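Local coordinates for DNA helicase assembly protein (Enterobacteria phage T4, PDB 1C1K) that loads the replicative helicase onto fork DNA covered by single-stranded DNA-binding protein, serving phage replication, recombination and repair and coordinating leading- and lagging-strand synthesis, at residues A[65-68]-A[69-72]; A[13-16]-A[17-20]; A[168-171]-A[172-176]; A[185-188]-A[189-193]. All blocks are in the same frame, centred on the assembly; numbering follows the deposited sequence.

Contact 1: residues A[65-68]-A[69-72]; sequences KYKL and KELA
The ring of Tyr-66 meets the carboxylate of Glu-70 at its edge: Glu-70 OE1 lies near the ring plane, 3.9 Å from Tyr-66 CD2, and the two flat groups are turned 70° apart. One face of the ring is occupied by the aliphatic chain of Lys-65, whose CG stands 3.9 Å above the plane over the ring centre.

The same carboxylate oxygen bonds to the residue that precedes the helix. Lys-67 is at the N-cap position; its N donates to Glu-70 OE1 at 2.8 Å with an N-H...O angle of 171°, and OE1 accepts through its anti lone pair. This is the N3-to-N-cap bond of a capping box, but the lysine side chain offers no acceptor for the reciprocal bond, so the full box is not formed. A water donates to Glu-70 OE1 as well, at 2.8 Å, and also to Lys-65 O, so OE1 receives two hydrogen bonds and is tied to the last turn of the preceding helix. Glu-70 brings its carboxylate back toward the first residues of the helix because CG sits beside its own backbone N (chi1 -61°). Outside the cap, Tyr-66 CB packs on Leu-71 CD2 at 3.8 Å, the N' to N4 pairing of a hydrophobic staple.

Lys-67 and Lys-69 run side by side, and both amines make salt bridges with Glu-11. The contact thus turns the chain from helix 56-65 into helix 68-81, with Tyr-66 against Leu-96 and Arg-100 of helix 95-107 and Leu-71 against Val-19 and Leu-22 of helix 16-30.

Contact 2: residues A[13-16]-A[17-20]; sequences YIDG and KSVY
Ile-14 rests against the first turn of helix 16-30, touching Ser-18 and Val-19, and each carbon of its longer branch has a neighbour. CB lies 3.9 Å from Ser-18 CB. CG1 reaches Val-19 CG2 at 3.8 Å, and CD1, at the tip, returns to Ser-18 CB at 3.8 Å. The branch is brought to the turn by a CG1 placed between the backbone N and the carbonyl carbon (chi1 62°). Since Asp-15 is the N-cap, Ile-14 and Val-19 occupy the N' and N4 positions, and their contact is a hydrophobic staple.

Next to this apolar pair stands a polar one. Asp-15 OD1 accepts two hydrogen bonds from Ser-18: one from the backbone N at 2.9 Å, met nearly along the C-O axis, and one from OG at 2.6 Å, which comes from above the carboxylate plane, 36° out of it. The two donors reach the oxygen from opposite faces of that plane. The bond from Ser-18 N is the classical N-cap bond; the serine hydroxyl acts as a donor here, so the reciprocal acceptor role of a capping box is not played. Behind the cap the regular helix begins, with Val-19 N bonded to Asp-15 O at 3.0 Å. Val-19 continues inward to Phe-59 and Leu-62 of helix 56-65 and to Phe-75 of helix 68-81.

The chemistry implies a carboxylate oxygen that accepts two hydrogen bonds at the positive end of a helix dipole, an environment that would probably stabilise its negative charge.

Contact 3: residues A[168-171]-A[172-176]; sequences LNII and DKHDE
Ile-170 O is gripped twice by His-174: the backbone N donates to it at 3.0 Å, and the ring ND1 adds a weak bond at 2.9 Å whose N-H...O angle is just 117°. The carbonyl meets the imidazole obliquely. Beside it, Ile-170 CG2 packs 3.5 Å from His-174 CE1, the two side chains running the same way. NE2 is hydrogen-bonded to Ser-145, in contrast to the weak bond at ND1.

One residue, Asn-169, separates helix 158-168 from helix 170-177. It takes up left-handed backbone angles (phi 54°) and serves as N-cap of the second helix without a side-chain capping bond. A water stands in: it accepts from Asp-172 N at 2.9 Å and, weakly, from Asn-169 ND2. The amide itself lies against Asp-172 CB, ND2 at 3.4 Å, its plane nearly perpendicular to the carboxylate (87°). At the oxygen end of the amide, Lys-173 CG touches Asn-169 OD1 at 3.4 Å before the bent chain leads its amine to Glu-137. Asp-172 sends OD2 to Arg-194, while Ile-171 packs on Leu-190 and Arg-194 of helix 181-196.

Contact 4: residues A[185-188]-A[189-193]; sequences NYSI and KLKAY
Lys-189 begins the second segment by laying CG 3.5 Å from Asn-185 O, one turn back. Its chain then bends at chi2 (-81°), and the amine end makes a cation-pi contact with Trp-86, whose ring also meets that of Tyr-186 edge-to-face. Leu-190 follows: its N donates to Tyr-186 O at 2.8 Å with an N-H...O angle of 162°, and its CG sits 3.4 Å from the same oxygen. The leucine side chain packs on Phe-158 and Phe-161 of helix 158-168.

Lys-191 carries the main side-chain contact. Its N bonds to Ser-187 O at 2.9 Å, and its side chain, bent at chi3 and chi4, folds back over that turn to bring NZ within 2.8 Å of Ser-187 OG, a weak hydrogen bond. A second weak bond runs from NZ to Ser-187 O at 3.4 Å, so backbone N and amine converge on one carbonyl. Ala-192 completes the turn, its N bonded to Ile-188 O at 3.0 Å and its CB packed close to that oxygen at 3.3 Å. All these backbone links span four residues, as in a regular alpha helix.

The stronger partner of both polar tips is Asp-175 of helix 170-177, which forms a salt bridge with Lys-191 NZ and a hydrogen bond with Ser-187 OG. The chemistry therefore implies a small i to i+4 polar network in which the serine hydroxyl may help to orient the lysine toward the aspartate, and the carboxylate would probably keep the amine protonated in this partly buried place.

In the fold
Following the chain from the N terminus, contact 2 starts helix 16-30, contact 1 turns helix 56-65 into helix 68-81, contact 3 starts helix 170-177 and contact 4 lies within helix 181-196. Each is local and closes no long loop; the four run in series, without nesting or crossing. Contacts 1 and 2, centres 10 Å apart, touch through Lys-67 and Tyr-13. Contacts 3 and 4, centres 12 Å apart, meet across adjacent helices, with Ile-171 packed on Lys-191. Contact 4 is nearest the chain's centre and links the two groups: Tyr-193 reaches Ile-76 and Val-80 of helix 68-81, and Ala-192 reaches Met-30 of helix 16-30.

Contact 1: residues A[65-68]-A[69-72]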
loop_
_atom_site.group_PDB
_atom_site.type_symbol
_atom_site.label_atom_id
_atom_site.label_comp_id
_atom_site.label_asym_id
_atom_site.label_seq_id
_atom_site.Cartn_x
_atom_site.Cartn_y
_atom_site.Cartn_z
ATOM N N LYS A 65 0.126 -24.714 2.346
ATOM C CA LYS A 65 1.209 -24.241 3.193
ATOM C C LYS A 65 1.035 -23.023 4.087
ATOM O O LYS A 65 1.575 -22.993 5.194
ATOM C CB LYS A 65 2.435 -24.015 2.304
ATOM C CG LYS A 65 3.633 -23.420 3.014
ATOM C CD LYS A 65 4.833 -23.362 2.086
ATOM C CE LYS A 65 6.019 -22.693 2.757
ATOM N NZ LYS A 65 6.925 -23.693 3.393
ATOM N N TYR A 66 0.293 -22.023 3.624
ATOM C CA TYR A 66 0.161 -20.782 4.376
ATOM C C TYR A 66 -1.112 -20.544 5.169
ATOM O O TYR A 66 -2.207 -20.868 4.717
ATOM C CB TYR A 66 0.379 -19.598 3.423
ATOM C CG TYR A 66 1.708 -19.644 2.699
ATOM C CD1 TYR A 66 1.805 -20.162 1.405
ATOM C CD2 TYR A 66 2.875 -19.190 3.314
ATOM C CE1 TYR A 66 3.025 -20.230 0.742
ATOM C CE2 TYR A 66 4.106 -19.251 2.657
ATOM C CZ TYR A 66 4.170 -19.774 1.374
ATOM O OH TYR A 66 5.384 -19.858 0.736
ATOM N N LYS A 67 -0.947 -19.957 6.355
ATOM C CA LYS A 67 -2.072 -19.627 7.217
ATOM C C LYS A 67 -2.758 -18.410 6.616
ATOM O O LYS A 67 -2.172 -17.701 5.797
ATOM C CB LYS A 67 -1.597 -19.287 8.630
ATOM C CG LYS A 67 -0.664 -20.302 9.253
ATOM C CD LYS A 67 0.008 -19.716 10.490
ATOM C CE LYS A 67 0.286 -20.788 11.524
ATOM N NZ LYS A 67 -0.978 -21.314 12.125
ATOM N N LEU A 68 -3.997 -18.166 7.026
ATOM C CA LEU A 68 -4.764 -17.037 6.514
ATOM C C LEU A 68 -4.015 -15.704 6.598
ATOM O O LEU A 68 -4.004 -14.937 5.634
ATOM C CB LEU A 68 -6.095 -16.933 7.264
ATOM C CG LEU A 68 -6.997 -15.742 6.916
ATOM C CD1 LEU A 68 -7.281 -15.718 5.418
ATOM C CD2 LEU A 68 -8.302 -15.834 7.706
ATOM N N LYS A 69 -3.397 -15.425 7.742
ATOM C CA LYS A 69 -2.664 -14.170 7.906
ATOM C C LYS A 69 -1.525 -14.055 6.887
ATOM O O LYS A 69 -1.288 -12.982 6.319
ATOM C CB LYS A 69 -2.116 -14.053 9.335
ATOM C CG LYS A 69 -1.129 -15.141 9.719
ATOM C CD LYS A 69 -0.655 -14.978 11.162
ATOM C CE LYS A 69 0.655 -15.714 11.392
ATOM N NZ LYS A 69 1.053 -15.709 12.830
ATOM N N GLU A 70 -0.829 -15.163 6.644
ATOM C CA GLU A 70 0.266 -15.164 5.681
ATOM C C GLU A 70 -0.285 -14.972 4.260
ATOM O O GLU A 70 0.283 -14.229 3.452
ATOM C CB GLU A 70 1.045 -16.479 5.779
ATOM C CG GLU A 70 1.681 -16.706 7.153
ATOM C CD GLU A 70 2.330 -18.076 7.304
ATOM O OE1 GLU A 70 1.664 -19.104 7.039
ATOM O OE2 GLU A 70 3.515 -18.127 7.699
ATOM N N LEU A 71 -1.396 -15.640 3.959
ATOM C CA LEU A 71 -2.013 -15.526 2.642
ATOM C C LEU A 71 -2.425 -14.074 2.399
ATOM O O LEU A 71 -2.187 -13.525 1.327
ATOM C CB LEU A 71 -3.237 -16.444 2.551
ATOM C CG LEU A 71 -2.935 -17.950 2.553
ATOM C CD1 LEU A 71 -4.198 -18.742 2.891
ATOM C CD2 LEU A 71 -2.386 -18.362 1.192
ATOM N N ALA A 72 -3.040 -13.452 3.400
ATOM C CA ALA A 72 -3.462 -12.058 3.276
ATOM C C ALA A 72 -2.265 -11.159 2.965
ATOM O O ALA A 72 -2.335 -10.298 2.082
ATOM C CB ALA A 72 -4.130 -11.601 4.566
HETATM O O HOH W 1 2.006 -21.797 7.678
#

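Contact 2: residues A[13-16]-A[17-20]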
loop_
_atom_site.group_PDB
_atom_site.type_symbol
_atom_site.label_atom_id
_atom_site.label_comp_id
_atom_site.label_asym_id
_atom_site.label_seq_id
_atom_site.Cartn_x
_atom_site.Cartn_y
_atom_site.Cartn_z
ATOM N N TYR A 13 -6.021 -22.396 8.583
ATOM C CA TYR A 13 -5.641 -22.906 7.278
ATOM C C TYR A 13 -6.984 -23.034 6.556
ATOM O O TYR A 13 -8.001 -23.394 7.170
ATOM C CB TYR A 13 -4.948 -24.260 7.391
ATOM C CG TYR A 13 -3.533 -24.120 7.911
ATOM C CD1 TYR A 13 -3.245 -24.351 9.254
ATOM C CD2 TYR A 13 -2.495 -23.688 7.075
ATOM C CE1 TYR A 13 -1.960 -24.150 9.765
ATOM C CE2 TYR A 13 -1.203 -23.484 7.581
ATOM C CZ TYR A 13 -0.950 -23.716 8.925
ATOM O OH TYR A 13 0.308 -23.509 9.443
ATOM N N ILE A 14 -6.990 -22.710 5.267
ATOM C CA ILE A 14 -8.205 -22.753 4.462
ATOM C C ILE A 14 -7.959 -23.524 3.165
ATOM O O ILE A 14 -6.822 -23.888 2.871
ATOM C CB ILE A 14 -8.687 -21.311 4.158
ATOM C CG1 ILE A 14 -7.634 -20.554 3.338
ATOM C CG2 ILE A 14 -8.934 -20.577 5.475
ATOM C CD1 ILE A 14 -8.039 -19.134 2.978
ATOM N N ASP A 15 -9.016 -23.782 2.397
ATOM C CA ASP A 15 -8.838 -24.539 1.163
ATOM C C ASP A 15 -8.494 -23.683 -0.057
ATOM O O ASP A 15 -8.461 -22.458 0.020
ATOM C CB ASP A 15 -10.055 -25.452 0.892
ATOM C CG ASP A 15 -11.349 -24.693 0.634
ATOM O OD1 ASP A 15 -11.317 -23.468 0.374
ATOM O OD2 ASP A 15 -12.419 -25.347 0.682
ATOM N N GLY A 16 -8.213 -24.351 -1.172
ATOM C CA GLY A 16 -7.830 -23.665 -2.395
ATOM C C GLY A 16 -8.806 -22.633 -2.915
ATOM O O GLY A 16 -8.405 -21.527 -3.285
ATOM N N LYS A 17 -10.086 -22.979 -2.968
ATOM C CA LYS A 17 -11.064 -22.019 -3.459
ATOM C C LYS A 17 -11.132 -20.811 -2.525
ATOM O O LYS A 17 -11.330 -19.679 -2.971
ATOM C CB LYS A 17 -12.456 -22.652 -3.585
ATOM C CG LYS A 17 -13.499 -21.647 -4.082
ATOM C CD LYS A 17 -14.728 -22.304 -4.694
ATOM C CE LYS A 17 -15.714 -21.236 -5.159
ATOM N NZ LYS A 17 -17.140 -21.687 -5.082
ATOM N N SER A 18 -10.973 -21.049 -1.227
ATOM C CA SER A 18 -11.022 -19.958 -0.262
ATOM C C SER A 18 -9.838 -19.020 -0.459
ATOM O O SER A 18 -9.971 -17.803 -0.283
ATOM C CB SER A 18 -11.044 -20.508 1.170
ATOM O OG SER A 18 -12.246 -21.234 1.399
ATOM N N VAL A 19 -8.683 -19.576 -0.824
ATOM C CA VAL A 19 -7.503 -18.753 -1.068
ATOM C C VAL A 19 -7.800 -17.882 -2.293
ATOM O O VAL A 19 -7.465 -16.697 -2.325
ATOM C CB VAL A 19 -6.247 -19.623 -1.334
ATOM C CG1 VAL A 19 -5.082 -18.749 -1.788
ATOM C CG2 VAL A 19 -5.861 -20.370 -0.072
ATOM N N TYR A 20 -8.443 -18.470 -3.297
ATOM C CA TYR A 20 -8.786 -17.721 -4.497
ATOM C C TYR A 20 -9.739 -16.578 -4.143
ATOM O O TYR A 20 -9.580 -15.467 -4.639
ATOM C CB TYR A 20 -9.447 -18.630 -5.533
ATOM C CG TYR A 20 -10.185 -17.861 -6.619
ATOM C CD1 TYR A 20 -9.494 -17.294 -7.689
ATOM C CD2 TYR A 20 -11.574 -17.713 -6.574
ATOM C CE1 TYR A 20 -10.172 -16.597 -8.692
ATOM C CE2 TYR A 20 -12.256 -17.024 -7.564
ATOM C CZ TYR A 20 -11.551 -16.470 -8.620
ATOM O OH TYR A 20 -12.232 -15.805 -9.622
#

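Contact 3: residues A[168-171]-A[172-176]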
loop_
_atom_site.group_PDB
_atom_site.type_symbol
_atom_site.label_atom_id
_atom_site.label_comp_id
_atom_site.label_asym_id
_atom_site.label_seq_id
_atom_site.Cartn_x
_atom_site.Cartn_y
_atom_site.Cartn_z
ATOM N N LEU A 168 -0.919 15.063 7.347
ATOM C CA LEU A 168 -0.767 16.137 6.363
ATOM C C LEU A 168 -1.906 16.214 5.344
ATOM O O LEU A 168 -1.981 17.166 4.565
ATOM C CB LEU A 168 0.572 16.004 5.628
ATOM C CG LEU A 168 1.848 16.124 6.474
ATOM C CD1 LEU A 168 3.065 15.962 5.579
ATOM C CD2 LEU A 168 1.880 17.475 7.190
ATOM N N ASN A 169 -2.779 15.205 5.328
ATOM C CA ASN A 169 -3.929 15.192 4.420
ATOM C C ASN A 169 -3.563 15.375 2.939
ATOM O O ASN A 169 -4.246 16.088 2.205
ATOM C CB ASN A 169 -4.917 16.294 4.849
ATOM C CG ASN A 169 -6.263 16.191 4.142
ATOM O OD1 ASN A 169 -6.902 17.208 3.844
ATOM N ND2 ASN A 169 -6.700 14.967 3.873
ATOM N N ILE A 170 -2.501 14.710 2.501
ATOM C CA ILE A 170 -2.023 14.809 1.123
ATOM C C ILE A 170 -2.924 14.205 0.049
ATOM O O ILE A 170 -3.193 14.831 -0.980
ATOM C CB ILE A 170 -0.636 14.136 0.976
ATOM C CG1 ILE A 170 0.396 14.837 1.862
ATOM C CG2 ILE A 170 -0.196 14.166 -0.473
ATOM C CD1 ILE A 170 1.608 13.959 2.186
ATOM N N ILE A 171 -3.370 12.975 0.278
ATOM C CA ILE A 171 -4.194 12.268 -0.693
ATOM C C ILE A 171 -5.486 12.985 -1.046
ATOM O O ILE A 171 -5.745 13.264 -2.217
ATOM C CB ILE A 171 -4.529 10.835 -0.201
ATOM C CG1 ILE A 171 -3.240 10.018 -0.048
ATOM C CG2 ILE A 171 -5.465 10.144 -1.191
ATOM C CD1 ILE A 171 -3.391 8.758 0.822
ATOM N N ASP A 172 -6.291 13.289 -0.037
ATOM C CA ASP A 172 -7.568 13.950 -0.271
ATOM C C ASP A 172 -7.411 15.307 -0.947
ATOM O O ASP A 172 -8.182 15.641 -1.836
ATOM C CB ASP A 172 -8.342 14.080 1.041
ATOM C CG ASP A 172 -8.784 12.729 1.593
ATOM O OD1 ASP A 172 -9.303 12.694 2.724
ATOM O OD2 ASP A 172 -8.607 11.704 0.896
ATOM N N LYS A 173 -6.407 16.077 -0.540
ATOM C CA LYS A 173 -6.171 17.386 -1.152
ATOM C C LYS A 173 -5.771 17.241 -2.620
ATOM O O LYS A 173 -6.175 18.036 -3.463
ATOM C CB LYS A 173 -5.084 18.140 -0.389
ATOM C CG LYS A 173 -5.513 18.567 0.999
ATOM C CD LYS A 173 -4.967 19.935 1.339
ATOM C CE LYS A 173 -3.752 19.830 2.241
ATOM N NZ LYS A 173 -2.792 20.939 1.978
ATOM N N HIS A 174 -4.970 16.227 -2.929
ATOM C CA HIS A 174 -4.561 15.997 -4.305
ATOM C C HIS A 174 -5.798 15.603 -5.121
ATOM O O HIS A 174 -6.021 16.106 -6.224
ATOM C CB HIS A 174 -3.515 14.874 -4.369
ATOM C CG HIS A 174 -2.099 15.340 -4.187
ATOM N ND1 HIS A 174 -1.695 16.101 -3.112
ATOM C CD2 HIS A 174 -0.988 15.122 -4.932
ATOM C CE1 HIS A 174 -0.395 16.333 -3.200
ATOM N NE2 HIS A 174 0.057 15.749 -4.295
ATOM N N ASP A 175 -6.602 14.703 -4.558
ATOM C CA ASP A 175 -7.814 14.214 -5.212
ATOM C C ASP A 175 -8.795 15.328 -5.578
ATOM O O ASP A 175 -9.423 15.285 -6.637
ATOM C CB ASP A 175 -8.533 13.210 -4.305
ATOM C CG ASP A 175 -7.985 11.802 -4.433
ATOM O OD1 ASP A 175 -8.431 10.930 -3.658
ATOM O OD2 ASP A 175 -7.118 11.564 -5.300
ATOM N N GLU A 176 -8.933 16.319 -4.703
ATOM C CA GLU A 176 -9.858 17.416 -4.962
ATOM C C GLU A 176 -9.339 18.449 -5.954
ATOM O O GLU A 176 -10.125 19.189 -6.537
ATOM C CB GLU A 176 -10.248 18.124 -3.653
ATOM C CG GLU A 176 -9.150 18.225 -2.603
ATOM C CD GLU A 176 -9.680 18.130 -1.169
ATOM O OE1 GLU A 176 -9.333 19.003 -0.343
ATOM O OE2 GLU A 176 -10.441 17.185 -0.862
HETATM O O HOH W 2 -0.911 18.484 2.373
HETATM O O HOH W 3 -5.914 12.602 2.709
HETATM O O HOH W 4 -9.454 17.506 2.744
#

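Contact 4: residues A[185-188]-A[189-193]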
loop_
_atom_site.group_PDB
_atom_site.type_symbol
_atom_site.label_atom_id
_atom_site.label_comp_id
_atom_site.label_asym_id
_atom_site.label_seq_id
_atom_site.Cartn_x
_atom_site.Cartn_y
_atom_site.Cartn_z
ATOM N N ASN A 185 -4.544 6.748 -10.777
ATOM C CA ASN A 185 -4.167 5.338 -10.723
ATOM C C ASN A 185 -3.483 5.018 -9.395
ATOM O O ASN A 185 -3.766 3.995 -8.762
ATOM C CB ASN A 185 -3.226 4.997 -11.877
ATOM C CG ASN A 185 -3.813 5.350 -13.235
ATOM O OD1 ASN A 185 -3.087 5.454 -14.226
ATOM N ND2 ASN A 185 -5.128 5.533 -13.289
ATOM N N TYR A 186 -2.573 5.893 -8.975
ATOM C CA TYR A 186 -1.864 5.696 -7.717
ATOM C C TYR A 186 -2.797 5.963 -6.539
ATOM O O TYR A 186 -2.787 5.233 -5.550
ATOM C CB TYR A 186 -0.658 6.637 -7.628
ATOM C CG TYR A 186 0.650 6.014 -8.056
ATOM C CD1 TYR A 186 1.079 6.094 -9.378
ATOM C CD2 TYR A 186 1.463 5.354 -7.136
ATOM C CE1 TYR A 186 2.292 5.534 -9.779
ATOM C CE2 TYR A 186 2.678 4.791 -7.526
ATOM C CZ TYR A 186 3.084 4.886 -8.848
ATOM O OH TYR A 186 4.285 4.337 -9.236
ATOM N N SER A 187 -3.604 7.012 -6.654
ATOM C CA SER A 187 -4.523 7.384 -5.588
ATOM C C SER A 187 -5.505 6.268 -5.243
ATOM O O SER A 187 -5.884 6.100 -4.080
ATOM C CB SER A 187 -5.296 8.644 -5.969
ATOM O OG SER A 187 -5.948 9.170 -4.833
ATOM N N ILE A 188 -5.922 5.514 -6.253
ATOM C CA ILE A 188 -6.840 4.414 -6.007
ATOM C C ILE A 188 -6.154 3.427 -5.061
ATOM O O ILE A 188 -6.751 2.991 -4.078
ATOM C CB ILE A 188 -7.226 3.698 -7.324
ATOM C CG1 ILE A 188 -8.165 4.592 -8.135
ATOM C CG2 ILE A 188 -7.901 2.355 -7.023
ATOM C CD1 ILE A 188 -8.381 4.117 -9.552
ATOM N N LYS A 189 -4.897 3.091 -5.345
ATOM C CA LYS A 189 -4.154 2.156 -4.499
ATOM C C LYS A 189 -3.868 2.764 -3.132
ATOM O O LYS A 189 -3.970 2.093 -2.111
ATOM C CB LYS A 189 -2.827 1.757 -5.154
ATOM C CG LYS A 189 -2.937 1.341 -6.612
ATOM C CD LYS A 189 -3.394 -0.104 -6.750
ATOM C CE LYS A 189 -3.085 -0.646 -8.137
ATOM N NZ LYS A 189 -1.996 0.142 -8.780
ATOM N N LEU A 190 -3.499 4.041 -3.114
ATOM C CA LEU A 190 -3.197 4.712 -1.858
ATOM C C LEU A 190 -4.398 4.714 -0.912
ATOM O O LEU A 190 -4.277 4.397 0.270
ATOM C CB LEU A 190 -2.736 6.147 -2.132
ATOM C CG LEU A 190 -1.311 6.263 -2.678
ATOM C CD1 LEU A 190 -1.111 7.645 -3.288
ATOM C CD2 LEU A 190 -0.309 6.031 -1.557
ATOM N N LYS A 191 -5.565 5.071 -1.434
ATOM C CA LYS A 191 -6.755 5.098 -0.602
ATOM C C LYS A 191 -7.158 3.693 -0.165
ATOM O O LYS A 191 -7.583 3.489 0.971
ATOM C CB LYS A 191 -7.899 5.783 -1.344
ATOM C CG LYS A 191 -7.667 7.280 -1.539
ATOM C CD LYS A 191 -8.980 8.019 -1.803
ATOM C CE LYS A 191 -9.497 7.755 -3.208
ATOM N NZ LYS A 191 -8.553 8.219 -4.260
ATOM N N ALA A 192 -7.018 2.722 -1.063
ATOM C CA ALA A 192 -7.376 1.347 -0.728
ATOM C C ALA A 192 -6.481 0.822 0.396
ATOM O O ALA A 192 -6.968 0.238 1.366
ATOM C CB ALA A 192 -7.257 0.459 -1.960
ATOM N N TYR A 193 -5.173 1.040 0.267
ATOM C CA TYR A 193 -4.218 0.589 1.276
ATOM C C TYR A 193 -4.444 1.344 2.589
ATOM O O TYR A 193 -4.322 0.783 3.673
ATOM C CB TYR A 193 -2.793 0.812 0.766
ATOM C CG TYR A 193 -1.690 0.057 1.499
ATOM C CD1 TYR A 193 -1.969 -1.057 2.308
ATOM C CD2 TYR A 193 -0.362 0.459 1.375
ATOM C CE1 TYR A 193 -0.947 -1.740 2.971
ATOM C CE2 TYR A 193 0.665 -0.217 2.033
ATOM C CZ TYR A 193 0.368 -1.310 2.827
ATOM O OH TYR A 193 1.394 -1.958 3.481
#